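Local atomic coordinates of alkaline phosphatase D (Bacillus subtilis, PDB entry 2YEQ), a protein that hydrolyses phosphate esters, releasing phosphate and an alcohol, and works as a phosphodiesterase with an active site containing iron and calcium. Residues Glu175-Ala187 with Arg234-Met246. Sequence-based numbering, arbitrary orientation.
With NA (sodium ion), chain B; PE5 (3,6,9,12,15,18,21,24-octaoxahexacosan-1-ol), chain J; EDO (1,2-ethanediol), chain O; EDO (1,2-ethanediol), chain C.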
ATOM      1  N   GLU A 175      -3.575  22.198   0.590  1.00 23.78           N
ATOM      2  CA  GLU A 175      -3.314  21.144  -0.382  1.00 20.61           C
ATOM      3  C   GLU A 175      -1.917  21.268  -0.945  1.00 23.06           C
ATOM      4  O   GLU A 175      -1.511  22.352  -1.392  1.00 20.31           O
ATOM      5  CB  GLU A 175      -4.353  21.159  -1.521  1.00 23.32           C
ATOM      6  CG  GLU A 175      -4.103  20.033  -2.548  1.00 25.63           C
ATOM      7  CD  GLU A 175      -5.182  19.899  -3.625  1.00 30.11           C
ATOM      8  OE1 GLU A 175      -6.085  20.750  -3.680  1.00 40.41           O
ATOM      9  OE2 GLU A 175      -5.121  18.947  -4.444  1.00 30.49           O
ATOM     10  N   ILE A 176      -1.205  20.141  -0.968  1.00 16.50           N
ATOM     11  CA  ILE A 176       0.192  20.101  -1.294  1.00 17.27           C
ATOM     12  C   ILE A 176       0.474  20.073  -2.800  1.00 19.51           C
ATOM     13  O   ILE A 176      -0.136  19.302  -3.543  1.00 19.23           O
ATOM     14  CB  ILE A 176       0.908  18.944  -0.558  1.00 17.89           C
ATOM     15  CG1 ILE A 176       0.344  17.565  -0.945  1.00 17.33           C
ATOM     16  CG2 ILE A 176       0.753  19.169   0.956  1.00 15.63           C
ATOM     17  CD1 ILE A 176       1.038  16.372  -0.153  1.00 16.90           C
ATOM     18  N   ILE A 177       1.394  20.936  -3.235  1.00 19.43           N
ATOM     19  CA  ILE A 177       1.672  21.154  -4.659  1.00 20.85           C
ATOM     20  C   ILE A 177       3.136  21.050  -4.983  1.00 18.53           C
ATOM     21  O   ILE A 177       3.512  20.388  -5.946  1.00 18.47           O
ATOM     22  CB  ILE A 177       1.193  22.557  -5.110  1.00 25.28           C
ATOM     23  CG1 ILE A 177      -0.312  22.704  -4.872  1.00 26.60           C
ATOM     24  CG2 ILE A 177       1.581  22.819  -6.588  1.00 26.93           C
ATOM     25  CD1 ILE A 177      -1.140  21.670  -5.596  1.00 25.98           C
ATOM     26  N   THR A 178       3.978  21.716  -4.205  1.00 17.61           N
ATOM     27  CA  THR A 178       5.414  21.768  -4.496  1.00 18.19           C
ATOM     28  C   THR A 178       6.173  20.638  -3.820  1.00 19.66           C
ATOM     29  O   THR A 178       5.666  19.984  -2.895  1.00 19.10           O
ATOM     30  CB  THR A 178       6.027  23.061  -3.949  1.00 21.21           C
ATOM     31  OG1 THR A 178       5.894  23.037  -2.543  1.00 20.48           O
ATOM     32  CG2 THR A 178       5.308  24.316  -4.491  1.00 22.37           C
ATOM     33  N   LEU A 179       7.404  20.437  -4.248  1.00 18.48           N
ATOM     34  CA  LEU A 179       8.288  19.475  -3.632  1.00 20.32           C
ATOM     35  C   LEU A 179       8.358  19.665  -2.118  1.00 23.77           C
ATOM     36  O   LEU A 179       8.255  18.691  -1.355  1.00 21.03           O
ATOM     37  CB  LEU A 179       9.672  19.521  -4.264  1.00 19.89           C
ATOM     38  CG  LEU A 179      10.743  18.578  -3.701  1.00 19.32           C
ATOM     39  CD1 LEU A 179      10.358  17.092  -3.806  1.00 16.92           C
ATOM     40  CD2 LEU A 179      12.072  18.853  -4.378  1.00 18.24           C
ATOM     41  N   GLN A 180       8.498  20.905  -1.668  1.00 23.97           N
ATOM     42  CA  GLN A 180       8.601  21.155  -0.238  1.00 23.67           C
ATOM     43  C   GLN A 180       7.287  20.786   0.454  1.00 22.31           C
ATOM     44  O   GLN A 180       7.304  20.207   1.523  1.00 22.54           O
ATOM     45  CB  GLN A 180       9.017  22.623   0.045  1.00 28.61           C
ATOM     46  CG  GLN A 180       9.938  22.808   1.245  1.00 37.44           C
ATOM     47  CD  GLN A 180      11.109  21.812   1.310  1.00 39.87           C
ATOM     48  OE1 GLN A 180      11.833  21.611   0.337  1.00 41.08           O
ATOM     49  NE2 GLN A 180      11.263  21.160   2.458  1.00 49.08           N
ATOM     50  N   ASP A 181       6.154  21.137  -0.147  1.00 19.10           N
ATOM     51  CA  ASP A 181       4.848  20.769   0.376  1.00 19.44           C
ATOM     52  C   ASP A 181       4.747  19.217   0.579  1.00 19.11           C
ATOM     53  O   ASP A 181       4.283  18.757   1.618  1.00 18.03           O
ATOM     54  CB  ASP A 181       3.714  21.163  -0.576  1.00 21.57           C
ATOM     55  CG  ASP A 181       3.506  22.672  -0.742  1.00 26.15           C
ATOM     56  OD1 ASP A 181       3.949  23.484   0.096  1.00 25.36           O
ATOM     57  OD2 ASP A 181       2.810  23.028  -1.728  1.00 23.33           O
ATOM     58  N   TYR A 182       5.164  18.459  -0.423  1.00 16.31           N
ATOM     59  CA  TYR A 182       5.117  16.987  -0.365  1.00 18.54           C
ATOM     60  C   TYR A 182       6.072  16.416   0.669  1.00 17.94           C
ATOM     61  O   TYR A 182       5.743  15.455   1.372  1.00 15.88           O
ATOM     62  CB  TYR A 182       5.391  16.350  -1.750  1.00 19.08           C
ATOM     63  CG  TYR A 182       4.160  16.319  -2.602  1.00 19.21           C
ATOM     64  CD1 TYR A 182       3.236  15.273  -2.491  1.00 19.73           C
ATOM     65  CD2 TYR A 182       3.897  17.336  -3.526  1.00 19.17           C
ATOM     66  CE1 TYR A 182       2.068  15.252  -3.262  1.00 18.87           C
ATOM     67  CE2 TYR A 182       2.740  17.335  -4.295  1.00 18.93           C
ATOM     68  CZ  TYR A 182       1.829  16.290  -4.172  1.00 19.61           C
ATOM     69  OH  TYR A 182       0.699  16.298  -4.949  1.00 17.76           O
ATOM     70  N   ARG A 183       7.264  16.985   0.749  1.00 18.62           N
ATOM     71  CA  ARG A 183       8.252  16.569   1.746  1.00 19.54           C
ATOM     72  C   ARG A 183       7.710  16.772   3.162  1.00 19.66           C
ATOM     73  O   ARG A 183       7.834  15.869   4.022  1.00 18.19           O
ATOM     74  CB  ARG A 183       9.558  17.333   1.573  1.00 19.38           C
ATOM     75  CG  ARG A 183      10.403  16.903   0.422  1.00 20.88           C
ATOM     76  CD  ARG A 183      11.525  17.936   0.192  1.00 21.48           C
ATOM     77  NE  ARG A 183      12.562  17.430  -0.679  1.00 21.69           N
ATOM     78  CZ  ARG A 183      13.580  18.146  -1.133  1.00 22.12           C
ATOM     79  NH1 ARG A 183      13.706  19.428  -0.810  1.00 23.33           N
ATOM     80  NH2 ARG A 183      14.486  17.575  -1.880  1.00 23.04           N
ATOM     81  N   ASN A 184       7.098  17.934   3.396  1.00 18.41           N
ATOM     82  CA  ASN A 184       6.548  18.245   4.695  1.00 19.04           C
ATOM     83  C   ASN A 184       5.357  17.355   5.049  1.00 20.56           C
ATOM     84  O   ASN A 184       5.164  16.975   6.215  1.00 19.01           O
ATOM     85  CB  ASN A 184       6.188  19.735   4.811  1.00 20.13           C
ATOM     86  CG  ASN A 184       7.423  20.632   4.825  1.00 21.05           C
ATOM     87  OD1 ASN A 184       8.535  20.149   5.044  1.00 20.37           O
ATOM     88  ND2 ASN A 184       7.234  21.931   4.559  1.00 19.80           N
ATOM     89  N   ARG A 185       4.549  17.009   4.053  1.00 18.86           N
ATOM     90  CA  ARG A 185       3.429  16.113   4.317  1.00 17.00           C
ATOM     91  C   ARG A 185       3.960  14.702   4.657  1.00 17.70           C
ATOM     92  O   ARG A 185       3.448  14.079   5.585  1.00 17.83           O
ATOM     93  CB  ARG A 185       2.498  16.036   3.116  1.00 18.05           C
ATOM     94  CG  ARG A 185       1.282  15.157   3.314  1.00 16.24           C
ATOM     95  CD  ARG A 185       0.380  15.639   4.401  1.00 16.79           C
ATOM     96  NE  ARG A 185       0.025  17.064   4.373  1.00 18.32           N
ATOM     97  CZ  ARG A 185      -1.043  17.599   3.790  1.00 18.50           C
ATOM     98  NH1 ARG A 185      -1.896  16.843   3.091  1.00 18.82           N
ATOM     99  NH2 ARG A 185      -1.263  18.922   3.912  1.00 18.52           N
ATOM    100  N   HIS A 186       4.937  14.200   3.906  1.00 17.39           N
ATOM    101  CA  HIS A 186       5.594  12.911   4.270  1.00 18.25           C
ATOM    102  C   HIS A 186       6.153  12.957   5.696  1.00 20.26           C
ATOM    103  O   HIS A 186       6.003  12.009   6.455  1.00 18.34           O
ATOM    104  CB  HIS A 186       6.701  12.479   3.312  1.00 17.29           C
ATOM    105  CG  HIS A 186       6.199  11.761   2.093  1.00 19.49           C
ATOM    106  ND1 HIS A 186       6.171  10.410   1.844  1.00 18.58           N
ATOM    107  CD2 HIS A 186       5.627  12.305   1.037  1.00 19.71           C
ATOM    108  CE1 HIS A 186       5.639  10.199   0.637  1.00 22.00           C
ATOM    109  NE2 HIS A 186       5.264  11.338   0.149  1.00 18.74           N
ATOM    110  N   ALA A 187       6.771  14.075   6.065  1.00 19.90           N
ATOM    111  CA  ALA A 187       7.286  14.244   7.411  1.00 18.37           C
ATOM    112  C   ALA A 187       6.178  14.241   8.462  1.00 19.53           C
ATOM    113  O   ALA A 187       6.371  13.673   9.545  1.00 18.82           O
ATOM    114  CB  ALA A 187       8.127  15.528   7.501  1.00 19.30           C
ATOM    115  N   ARG A 234       3.464  18.612 -10.609  1.00 20.45           N
ATOM    116  CA  ARG A 234       3.054  18.067  -9.333  1.00 22.39           C
ATOM    117  C   ARG A 234       3.463  16.588  -9.159  1.00 23.94           C
ATOM    118  O   ARG A 234       3.942  16.185  -8.100  1.00 20.45           O
ATOM    119  CB  ARG A 234       1.566  18.231  -9.203  1.00 23.66           C
ATOM    120  CG  ARG A 234       1.064  18.075  -7.844  1.00 22.16           C
ATOM    121  CD  ARG A 234      -0.379  18.333  -7.818  1.00 22.11           C
ATOM    122  NE  ARG A 234      -0.893  18.132  -6.486  1.00 22.11           N
ATOM    123  CZ  ARG A 234      -2.139  18.321  -6.113  1.00 21.87           C
ATOM    124  NH1 ARG A 234      -3.056  18.762  -6.967  1.00 23.62           N
ATOM    125  NH2 ARG A 234      -2.469  18.088  -4.856  1.00 23.45           N
ATOM    126  N   ARG A 235       3.325  15.793 -10.217  1.00 19.91           N
ATOM    127  CA  ARG A 235       3.725  14.402 -10.159  1.00 19.42           C
ATOM    128  C   ARG A 235       5.226  14.244  -9.968  1.00 19.38           C
ATOM    129  O   ARG A 235       5.665  13.375  -9.205  1.00 19.17           O
ATOM    130  CB  ARG A 235       3.265  13.620 -11.401  1.00 17.79           C
ATOM    131  CG  ARG A 235       3.231  12.117 -11.173  1.00 19.51           C
ATOM    132  CD  ARG A 235       2.666  11.364 -12.365  1.00 17.44           C
ATOM    133  NE  ARG A 235       3.695  10.913 -13.300  1.00 18.68           N
ATOM    134  CZ  ARG A 235       3.465  10.090 -14.320  1.00 18.23           C
ATOM    135  NH1 ARG A 235       2.232   9.677 -14.553  1.00 21.10           N
ATOM    136  NH2 ARG A 235       4.447   9.704 -15.111  1.00 18.75           N
ATOM    137  N   ALA A 236       6.019  15.078 -10.622  1.00 18.57           N
ATOM    138  CA  ALA A 236       7.454  15.076 -10.414  1.00 18.86           C
ATOM    139  C   ALA A 236       7.839  15.385  -8.949  1.00 18.87           C
ATOM    140  O   ALA A 236       8.710  14.723  -8.392  1.00 20.32           O
ATOM    141  CB  ALA A 236       8.175  16.066 -11.400  1.00 19.11           C
ATOM    142  N   ALA A 237       7.200  16.381  -8.356  1.00 19.29           N
ATOM    143  CA  ALA A 237       7.422  16.746  -6.953  1.00 18.33           C
ATOM    144  C   ALA A 237       7.019  15.594  -6.003  1.00 19.01           C
ATOM    145  O   ALA A 237       7.775  15.244  -5.100  1.00 15.19           O
ATOM    146  CB  ALA A 237       6.647  17.986  -6.611  1.00 15.54           C
ATOM    147  N   ALA A 238       5.830  15.036  -6.226  1.00 16.21           N
ATOM    148  CA  ALA A 238       5.291  13.934  -5.419  1.00 16.53           C
ATOM    149  C   ALA A 238       6.139  12.686  -5.498  1.00 17.97           C
ATOM    150  O   ALA A 238       6.403  12.040  -4.486  1.00 18.02           O
ATOM    151  CB  ALA A 238       3.863  13.614  -5.851  1.00 16.51           C
ATOM    152  N   TYR A 239       6.549  12.322  -6.708  1.00 18.37           N
ATOM    153  CA  TYR A 239       7.386  11.144  -6.891  1.00 18.30           C
ATOM    154  C   TYR A 239       8.758  11.288  -6.238  1.00 19.84           C
ATOM    155  O   TYR A 239       9.264  10.313  -5.642  1.00 17.54           O
ATOM    156  CB  TYR A 239       7.536  10.784  -8.372  1.00 18.59           C
ATOM    157  CG  TYR A 239       6.336  10.117  -9.041  1.00 17.20           C
ATOM    158  CD1 TYR A 239       5.140   9.921  -8.377  1.00 17.65           C
ATOM    159  CD2 TYR A 239       6.433   9.659 -10.348  1.00 18.04           C
ATOM    160  CE1 TYR A 239       4.047   9.279  -9.010  1.00 17.26           C
ATOM    161  CE2 TYR A 239       5.375   9.021 -10.981  1.00 16.99           C
ATOM    162  CZ  TYR A 239       4.186   8.848 -10.321  1.00 17.73           C
ATOM    163  OH  TYR A 239       3.121   8.219 -10.943  1.00 19.15           O
ATOM    164  N   GLN A 240       9.369  12.475  -6.356  1.00 19.72           N
ATOM    165  CA  GLN A 240      10.652  12.740  -5.701  1.00 18.63           C
ATOM    166  C   GLN A 240      10.510  12.615  -4.168  1.00 16.43           C
ATOM    167  O   GLN A 240      11.323  11.951  -3.531  1.00 17.33           O
ATOM    168  CB  GLN A 240      11.230  14.130  -6.054  1.00 19.92           C
ATOM    169  CG  GLN A 240      12.630  14.332  -5.420  1.00 22.11           C
ATOM    170  CD  GLN A 240      13.417  15.540  -5.951  1.00 25.92           C
ATOM    171  OE1 GLN A 240      13.283  15.951  -7.116  1.00 25.19           O
ATOM    172  NE2 GLN A 240      14.289  16.077  -5.103  1.00 26.73           N
ATOM    173  N   ALA A 241       9.495  13.245  -3.599  1.00 15.16           N
ATOM    174  CA  ALA A 241       9.260  13.200  -2.142  1.00 16.59           C
ATOM    175  C   ALA A 241       9.010  11.771  -1.663  1.00 18.56           C
ATOM    176  O   ALA A 241       9.447  11.390  -0.563  1.00 18.38           O
ATOM    177  CB  ALA A 241       8.109  14.068  -1.740  1.00 15.21           C
ATOM    178  N   TYR A 242       8.337  10.975  -2.498  1.00 16.96           N
ATOM    179  CA  TYR A 242       8.085   9.570  -2.170  1.00 17.79           C
ATOM    180  C   TYR A 242       9.392   8.797  -2.120  1.00 19.67           C
ATOM    181  O   TYR A 242       9.683   8.125  -1.140  1.00 18.19           O
ATOM    182  CB  TYR A 242       7.141   8.962  -3.199  1.00 17.64           C
ATOM    183  CG  TYR A 242       6.628   7.579  -2.878  1.00 16.89           C
ATOM    184  CD1 TYR A 242       5.494   7.404  -2.119  1.00 16.69           C
ATOM    185  CD2 TYR A 242       7.247   6.453  -3.399  1.00 17.12           C
ATOM    186  CE1 TYR A 242       5.007   6.112  -1.828  1.00 17.21           C
ATOM    187  CE2 TYR A 242       6.754   5.173  -3.142  1.00 16.98           C
ATOM    188  CZ  TYR A 242       5.636   5.020  -2.371  1.00 16.83           C
ATOM    189  OH  TYR A 242       5.159   3.749  -2.139  1.00 17.01           O
ATOM    190  N   TYR A 243      10.202   8.914  -3.169  1.00 17.50           N
ATOM    191  CA  TYR A 243      11.510   8.322  -3.173  1.00 17.78           C
ATOM    192  C   TYR A 243      12.307   8.717  -1.912  1.00 19.82           C
ATOM    193  O   TYR A 243      12.892   7.851  -1.261  1.00 20.46           O
ATOM    194  CB  TYR A 243      12.323   8.683  -4.435  1.00 17.65           C
ATOM    195  CG  TYR A 243      13.735   8.178  -4.344  1.00 19.16           C
ATOM    196  CD1 TYR A 243      14.042   6.848  -4.645  1.00 18.94           C
ATOM    197  CD2 TYR A 243      14.764   8.993  -3.867  1.00 19.95           C
ATOM    198  CE1 TYR A 243      15.327   6.362  -4.519  1.00 20.84           C
ATOM    199  CE2 TYR A 243      16.046   8.509  -3.731  1.00 20.57           C
ATOM    200  CZ  TYR A 243      16.329   7.185  -4.056  1.00 21.23           C
ATOM    201  OH  TYR A 243      17.616   6.696  -3.930  1.00 22.88           O
ATOM    202  N   GLU A 244      12.362  10.017  -1.621  1.00 20.23           N
ATOM    203  CA  GLU A 244      13.153  10.532  -0.498  1.00 20.17           C
ATOM    204  C   GLU A 244      12.724   9.862   0.815  1.00 20.00           C
ATOM    205  O   GLU A 244      13.538   9.703   1.701  1.00 20.81           O
ATOM    206  CB  GLU A 244      13.038  12.062  -0.404  1.00 18.61           C
ATOM    207  CG  GLU A 244      13.772  12.771  -1.558  1.00 18.65           C
ATOM    208  CD  GLU A 244      13.483  14.240  -1.708  1.00 21.56           C
ATOM    209  OE1 GLU A 244      12.519  14.729  -1.086  1.00 19.51           O
ATOM    210  OE2 GLU A 244      14.231  14.909  -2.490  1.00 22.77           O
ATOM    211  N   HIS A 245      11.456   9.480   0.939  1.00 18.74           N
ATOM    212  CA  HIS A 245      10.953   8.948   2.198  1.00 18.53           C
ATOM    213  C   HIS A 245      10.740   7.437   2.236  1.00 19.19           C
ATOM    214  O   HIS A 245      10.295   6.914   3.241  1.00 16.01           O
ATOM    215  CB  HIS A 245       9.686   9.686   2.627  1.00 20.84           C
ATOM    216  CG  HIS A 245       9.950  11.105   3.000  1.00 20.28           C
ATOM    217  ND1 HIS A 245      10.075  12.101   2.057  1.00 18.88           N
ATOM    218  CD2 HIS A 245      10.196  11.679   4.202  1.00 20.29           C
ATOM    219  CE1 HIS A 245      10.371  13.236   2.671  1.00 21.55           C
ATOM    220  NE2 HIS A 245      10.446  13.005   3.969  1.00 20.12           N
ATOM    221  N   MET A 246      11.090   6.737   1.170  1.00 18.32           N
ATOM    222  CA  MET A 246      10.816   5.297   1.088  1.00 19.06           C
ATOM    223  C   MET A 246      12.072   4.480   0.871  1.00 18.04           C
ATOM    224  O   MET A 246      12.980   4.894   0.139  1.00 21.91           O
ATOM    225  CB  MET A 246       9.833   5.018  -0.047  1.00 19.22           C
ATOM    226  CG  MET A 246       8.440   5.507   0.197  1.00 19.82           C
ATOM    227  SD  MET A 246       7.691   4.794   1.687  1.00 22.23           S
ATOM    228  CE  MET A 246       6.084   5.491   1.709  1.00 25.25           C
TER
HETATM  229 NA    NA B 582      -7.133  18.662  -5.363  1.00 14.02          NA
HETATM  230  C48 PE5 J 536      -0.018  26.012  -9.577  1.00 54.63           C
HETATM  231  C50 PE5 J 536      -1.157  25.702  -8.600  1.00 55.22           C
HETATM  232  O1  PE5 J 536      -1.807  24.444  -8.873  1.00 61.91           O
HETATM  233  C1  PE5 J 536      -0.936  23.394  -9.348  1.00 57.07           C
HETATM  234  C2  PE5 J 536      -1.606  22.008  -9.294  1.00 59.77           C
HETATM  235  O2  PE5 J 536      -3.033  22.075  -9.206  1.00 76.50           O
HETATM  236  C1  EDO O 545       5.197  26.433  -1.617  1.00 56.96           C
HETATM  237  O1  EDO O 545       4.061  26.276  -0.745  1.00 56.23           O
HETATM  238  C2  EDO O 545       6.413  25.672  -1.084  1.00 49.95           C
HETATM  239  O2  EDO O 545       7.423  25.544  -2.093  1.00 54.56           O
HETATM  240  C1  EDO C 565       5.827  23.832   2.362  1.00 54.41           C
HETATM  241  O1  EDO C 565       6.309  25.168   2.119  1.00 65.60           O
HETATM  242  C2  EDO C 565       4.482  23.820   3.100  1.00 53.90           C
HETATM  243  O2  EDO C 565       4.398  22.722   4.018  1.00 39.38           O
HETATM  244  O   HOH W   1       4.388  11.574  -2.567  1.00 18.16           O
HETATM  245  O   HOH W   2      -6.968  20.464  -6.631  1.00 32.32           O
HETATM  246  O   HOH W   3      -8.915  17.889  -6.568  1.00 26.62           O
HETATM  247  O   HOH W   4      -7.354  16.791  -4.132  1.00 27.80           O
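Segments 179-187 and 234-245 of two helices pack knobs-into-holes in the PhoD-like phosphatase domain, running roughly the same way and crossing at -36° with a closest axis approach of 8.3 Å. Small alanine side chains are consistent with this closeness: A237 CB lies 4.1 Å from L179 CB, and A241 CB fits among L179, Y182, R183 and H186. I176 CG1 lies over one face of the Y182 ring; over the other A238 CB makes a CH-pi contact, 3.8 Å from the ring centroid. Y182 OH accepts from R234 NE at 2.9 Å and also bonds to V213 O.

R234, stretched out from CG to NE with CG anti to its N (chi1 -164°), reaches on to E175, and I177 CD1 rests over the centre of one guanidinium face. R234 NH2 donates to E175 OE2 at 2.8 Å, while both carboxylate oxygens bind a sodium ion shared with E214 and Q517. A leucine in place of R234 would probably leave E175 without its salt-bridge mate and I177 CD1 without the flat group it covers.

Farther along, R183 grips E244 side-on, NE to OE1 and NH2 to OE2, with L179 CD2 over its guanidinium. Q240 NE2 also hydrogen-bonds E244 OE2, from the carboxylate face opposite R183 NH2. H186 CB sits squarely over the H245 ring, 3.5 Å from its centroid, while H245 ND1 donates to A241 O.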